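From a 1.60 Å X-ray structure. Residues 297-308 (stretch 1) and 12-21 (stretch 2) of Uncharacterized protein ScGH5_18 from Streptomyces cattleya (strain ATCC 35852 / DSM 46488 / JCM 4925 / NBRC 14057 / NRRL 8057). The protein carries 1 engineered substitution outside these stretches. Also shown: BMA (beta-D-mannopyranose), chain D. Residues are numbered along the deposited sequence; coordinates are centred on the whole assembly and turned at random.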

# COMPACT_ATOMS: atom_id res chain seq x y z
N GLU B 297 21.44 -33.25 -5.48
CA GLU B 297 21.77 -31.90 -4.99
C GLU B 297 20.53 -31.02 -4.89
O GLU B 297 20.61 -29.80 -5.09
CB GLU B 297 22.82 -31.23 -5.88
CG GLU B 297 24.25 -31.68 -5.60
CD GLU B 297 24.62 -32.99 -6.29
OE1 GLU B 297 24.20 -33.19 -7.45
OE2 GLU B 297 25.34 -33.80 -5.68
N VAL B 298 19.38 -31.61 -4.58
CA VAL B 298 18.19 -30.82 -4.26
C VAL B 298 18.31 -30.42 -2.80
O VAL B 298 18.38 -31.29 -1.92
CB VAL B 298 16.91 -31.62 -4.51
CG1 VAL B 298 15.72 -30.88 -3.92
CG2 VAL B 298 16.71 -31.91 -6.00
N TRP B 299 18.37 -29.11 -2.54
CA TRP B 299 18.46 -28.65 -1.16
C TRP B 299 17.22 -29.06 -0.38
O TRP B 299 17.31 -29.51 0.77
CB TRP B 299 18.64 -27.13 -1.11
CG TRP B 299 18.89 -26.61 0.27
CD1 TRP B 299 20.10 -26.39 0.85
CD2 TRP B 299 17.90 -26.24 1.25
NE1 TRP B 299 19.94 -25.90 2.12
CE2 TRP B 299 18.60 -25.80 2.40
CE3 TRP B 299 16.51 -26.24 1.27
CZ2 TRP B 299 17.94 -25.38 3.55
CZ3 TRP B 299 15.86 -25.81 2.41
CH2 TRP B 299 16.57 -25.38 3.53
N GLY B 300 16.05 -28.88 -0.98
CA GLY B 300 14.81 -29.21 -0.30
C GLY B 300 13.64 -28.98 -1.23
O GLY B 300 13.78 -28.43 -2.33
N VAL B 301 12.47 -29.44 -0.77
CA VAL B 301 11.19 -29.27 -1.44
C VAL B 301 10.27 -28.53 -0.48
O VAL B 301 10.03 -29.00 0.64
CB VAL B 301 10.56 -30.62 -1.83
CG1 VAL B 301 9.19 -30.40 -2.46
CG2 VAL B 301 11.49 -31.40 -2.75
N THR B 302 9.75 -27.39 -0.92
CA THR B 302 8.94 -26.54 -0.06
C THR B 302 7.60 -26.31 -0.75
O THR B 302 7.53 -25.59 -1.75
CB THR B 302 9.66 -25.23 0.26
OG1 THR B 302 11.00 -25.53 0.70
CG2 THR B 302 8.94 -24.47 1.36
N TRP B 303 6.55 -26.98 -0.26
CA TRP B 303 5.25 -26.95 -0.90
C TRP B 303 4.56 -25.62 -0.66
O TRP B 303 4.62 -25.06 0.43
CB TRP B 303 4.37 -28.10 -0.39
CG TRP B 303 3.26 -28.37 -1.34
CD1 TRP B 303 2.02 -27.81 -1.34
CD2 TRP B 303 3.31 -29.24 -2.48
NE1 TRP B 303 1.28 -28.30 -2.40
CE2 TRP B 303 2.06 -29.16 -3.12
CE3 TRP B 303 4.30 -30.07 -3.02
CZ2 TRP B 303 1.78 -29.89 -4.27
CZ3 TRP B 303 4.01 -30.78 -4.17
CH2 TRP B 303 2.77 -30.69 -4.77
N TRP B 304 3.92 -25.09 -1.72
CA TRP B 304 3.02 -23.95 -1.60
C TRP B 304 1.61 -24.49 -1.65
O TRP B 304 1.15 -24.91 -2.71
CB TRP B 304 3.22 -22.94 -2.73
CG TRP B 304 2.40 -21.70 -2.47
CD1 TRP B 304 1.05 -21.56 -2.59
CD2 TRP B 304 2.89 -20.44 -1.99
NE1 TRP B 304 0.66 -20.30 -2.22
CE2 TRP B 304 1.78 -19.59 -1.85
CE3 TRP B 304 4.16 -19.95 -1.68
CZ2 TRP B 304 1.91 -18.28 -1.40
CZ3 TRP B 304 4.28 -18.65 -1.24
CH2 TRP B 304 3.17 -17.83 -1.11
N CYS B 305 0.88 -24.43 -0.53
CA CYS B 305 1.27 -23.76 0.70
C CYS B 305 0.74 -24.59 1.87
O CYS B 305 0.13 -25.64 1.67
CB CYS B 305 0.73 -22.34 0.75
SG CYS B 305 -1.05 -22.24 0.34
N SER B 306 0.96 -24.10 3.10
CA SER B 306 0.55 -24.89 4.26
C SER B 306 -0.97 -24.95 4.37
O SER B 306 -1.55 -26.04 4.54
CB SER B 306 1.19 -24.30 5.53
OG SER B 306 0.70 -22.99 5.80
N HIS B 307 -1.64 -23.80 4.25
CA HIS B 307 -3.06 -23.69 4.55
C HIS B 307 -3.81 -22.99 3.43
O HIS B 307 -3.31 -22.02 2.83
CB HIS B 307 -3.27 -22.94 5.86
CG HIS B 307 -2.79 -23.69 7.06
ND1 HIS B 307 -1.48 -23.65 7.49
CD2 HIS B 307 -3.44 -24.53 7.91
CE1 HIS B 307 -1.35 -24.42 8.56
NE2 HIS B 307 -2.52 -24.97 8.83
N ASP B 308 -5.01 -23.48 3.16
CA ASP B 308 -5.93 -22.81 2.26
C ASP B 308 -6.15 -21.37 2.70
O ASP B 308 -6.06 -21.04 3.89
CB ASP B 308 -7.29 -23.52 2.24
CG ASP B 308 -7.29 -24.82 1.44
OD1 ASP B 308 -6.38 -25.04 0.61
OD2 ASP B 308 -8.22 -25.61 1.66
C1 BMA D . 3.88 -17.63 -6.67
C2 BMA D . 3.91 -17.33 -5.14
C3 BMA D . 2.63 -16.62 -4.75
C4 BMA D . 1.37 -17.36 -5.38
C5 BMA D . 1.78 -18.72 -6.02
C6 BMA D . 0.64 -19.42 -6.72
O2 BMA D . 5.02 -16.52 -4.79
O3 BMA D . 2.70 -15.21 -5.10
O4 BMA D . 0.45 -17.58 -4.35
O5 BMA D . 2.78 -18.50 -7.03
O6 BMA D . 0.18 -18.55 -7.78
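Stretch 2 12-21: RSPRFGVNYT

Stretch 2 lies beside stretch 1 as a parallel neighbour in a sheet: its strand, which takes in Arg15 to Val18, runs in the same direction as the strand of stretch 1 that includes Val298 to Trp303, with axes 26° apart (signed crossing angle -26°) and 4.2 Å apart at closest approach. The chain comes in extended, Arg12 poorly ordered and Ser13 exposed. A water donates to both Ser13 O (2.9 Å) and Trp299 O (2.8 Å), tying the incoming loop to the strand before direct pairing begins. Pro14, which has no amide hydrogen to offer, approaches through its alpha carbon instead, with Pro14 CA 3.6 Å from Val298 O and also 3.6 Å from Trp299 O.

Arg15 opens the ladder. Arg15 N donates to Trp299 O at 3.0 Å and Arg15 O accepts from Val301 N at 2.8 Å, so that one residue bridges two positions of the partner, as parallel pairing requires. It sits opposite Gly300, CA to CA 4.1 Å; a beta carbon on that glycine would lie 2.9 Å from Arg15 O, a clash, so the close approach depends on its absence. The arginine's aliphatic portion lies over the Trp299 ring, Arg15 CD 4.1 Å from the centroid of the six-membered ring, while its guanidinium is hydrogen-bonded elsewhere in the structure.

Phe16 pairs with Val301 on the other face of the sheet, Phe16 CD1 4.3 Å from Val301 CB. Gly17 then repeats the role of Arg15: Gly17 N donates to Val301 O at 2.9 Å and Gly17 O accepts from Trp303 N at 3.0 Å. Across from it is Thr302, whose CA approaches Gly17 O to 3.3 Å. Val18 returns to the face of Phe16 and Val301, with Val18 CG1 4.4 Å from Trp303 CB and Val18 CG2 3.8 Å from Ser306 CB.

Asn19 grips the partner with backbone and side chain together. Asn19 N (2.8 Å) and Asn19 ND2 (3.2 Å) both donate to Trp303 O, and Asn19 CB packs 3.4 Å from Trp304 CE3. The mannose lies over one face of the same ring, its C3 above it and its O4 3.4 Å from Trp304 CZ2. After the cis peptide before Cys305, the register shifts: Asn19 O accepts from Ser306 N at 2.9 Å.

Beyond this point side chains do more of the work. The Tyr20 ring meets Ser306 OG at its edge, Tyr20 CD1 to Ser306 OG 3.4 Å. Thr21 closes the contact: Thr21 N donates to Ser306 OG at 3.0 Å, and Thr21 OG1 donates to His307 O at 2.7 Å.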

# COMPACT_ATOMS: atom_id res chain seq x y z
N ARG B 12 24.61 -33.14 1.32
CA ARG B 12 23.50 -33.15 2.27
C ARG B 12 22.23 -33.69 1.60
O ARG B 12 22.08 -33.63 0.38
CB ARG B 12 23.25 -31.74 2.81
N SER B 13 21.33 -34.23 2.42
CA SER B 13 20.08 -34.85 1.98
C SER B 13 18.99 -33.80 1.81
O SER B 13 19.07 -32.71 2.39
CB SER B 13 19.65 -35.90 3.00
OG SER B 13 19.20 -35.30 4.20
N PRO B 14 17.95 -34.09 1.02
CA PRO B 14 16.91 -33.08 0.78
C PRO B 14 16.05 -32.84 2.02
O PRO B 14 15.72 -33.77 2.76
CB PRO B 14 16.08 -33.70 -0.35
CG PRO B 14 16.23 -35.13 -0.15
CD PRO B 14 17.68 -35.31 0.25
N ARG B 15 15.69 -31.58 2.21
CA ARG B 15 14.80 -31.14 3.27
C ARG B 15 13.38 -30.96 2.73
O ARG B 15 13.16 -30.80 1.53
CB ARG B 15 15.30 -29.85 3.90
CG ARG B 15 16.79 -29.93 4.24
CD ARG B 15 17.18 -28.81 5.15
NE ARG B 15 16.15 -28.59 6.16
CZ ARG B 15 16.35 -27.93 7.29
NH1 ARG B 15 17.54 -27.40 7.56
NH2 ARG B 15 15.34 -27.79 8.14
N PHE B 16 12.41 -31.01 3.65
CA PHE B 16 11.00 -30.94 3.29
C PHE B 16 10.32 -29.88 4.15
O PHE B 16 10.48 -29.88 5.37
CB PHE B 16 10.34 -32.32 3.47
CG PHE B 16 10.95 -33.39 2.60
CD1 PHE B 16 10.53 -33.55 1.29
CD2 PHE B 16 11.95 -34.23 3.09
CE1 PHE B 16 11.08 -34.53 0.48
CE2 PHE B 16 12.51 -35.20 2.28
CZ PHE B 16 12.07 -35.36 0.97
N GLY B 17 9.57 -28.99 3.51
CA GLY B 17 8.94 -27.92 4.25
C GLY B 17 7.77 -27.35 3.49
O GLY B 17 7.35 -27.88 2.46
N VAL B 18 7.20 -26.28 4.05
CA VAL B 18 6.05 -25.62 3.44
C VAL B 18 6.24 -24.12 3.47
O VAL B 18 6.91 -23.57 4.35
CB VAL B 18 4.71 -25.98 4.12
CG1 VAL B 18 4.39 -27.44 3.91
CG2 VAL B 18 4.75 -25.65 5.60
N ASN B 19 5.65 -23.45 2.49
CA ASN B 19 5.43 -22.01 2.55
C ASN B 19 4.25 -21.75 3.47
O ASN B 19 3.15 -22.23 3.20
CB ASN B 19 5.18 -21.47 1.15
CG ASN B 19 6.40 -21.58 0.27
OD1 ASN B 19 7.28 -20.74 0.33
ND2 ASN B 19 6.48 -22.66 -0.51
N TYR B 20 4.47 -20.96 4.53
CA TYR B 20 3.49 -20.82 5.60
C TYR B 20 2.50 -19.71 5.26
O TYR B 20 2.86 -18.53 5.21
CB TYR B 20 4.19 -20.56 6.93
CG TYR B 20 3.24 -20.23 8.06
CD1 TYR B 20 2.04 -20.94 8.22
CD2 TYR B 20 3.53 -19.23 8.98
CE1 TYR B 20 1.15 -20.63 9.24
CE2 TYR B 20 2.66 -18.91 10.01
CZ TYR B 20 1.47 -19.62 10.13
OH TYR B 20 0.61 -19.30 11.16
N THR B 21 1.24 -20.11 5.01
CA THR B 21 0.13 -19.17 4.84
C THR B 21 -0.74 -19.20 6.10
O THR B 21 -1.49 -20.16 6.31
CB THR B 21 -0.72 -19.53 3.61
OG1 THR B 21 -0.90 -20.95 3.54
CG2 THR B 21 -0.05 -19.06 2.31
O HOH W 1 19.70 -29.91 2.17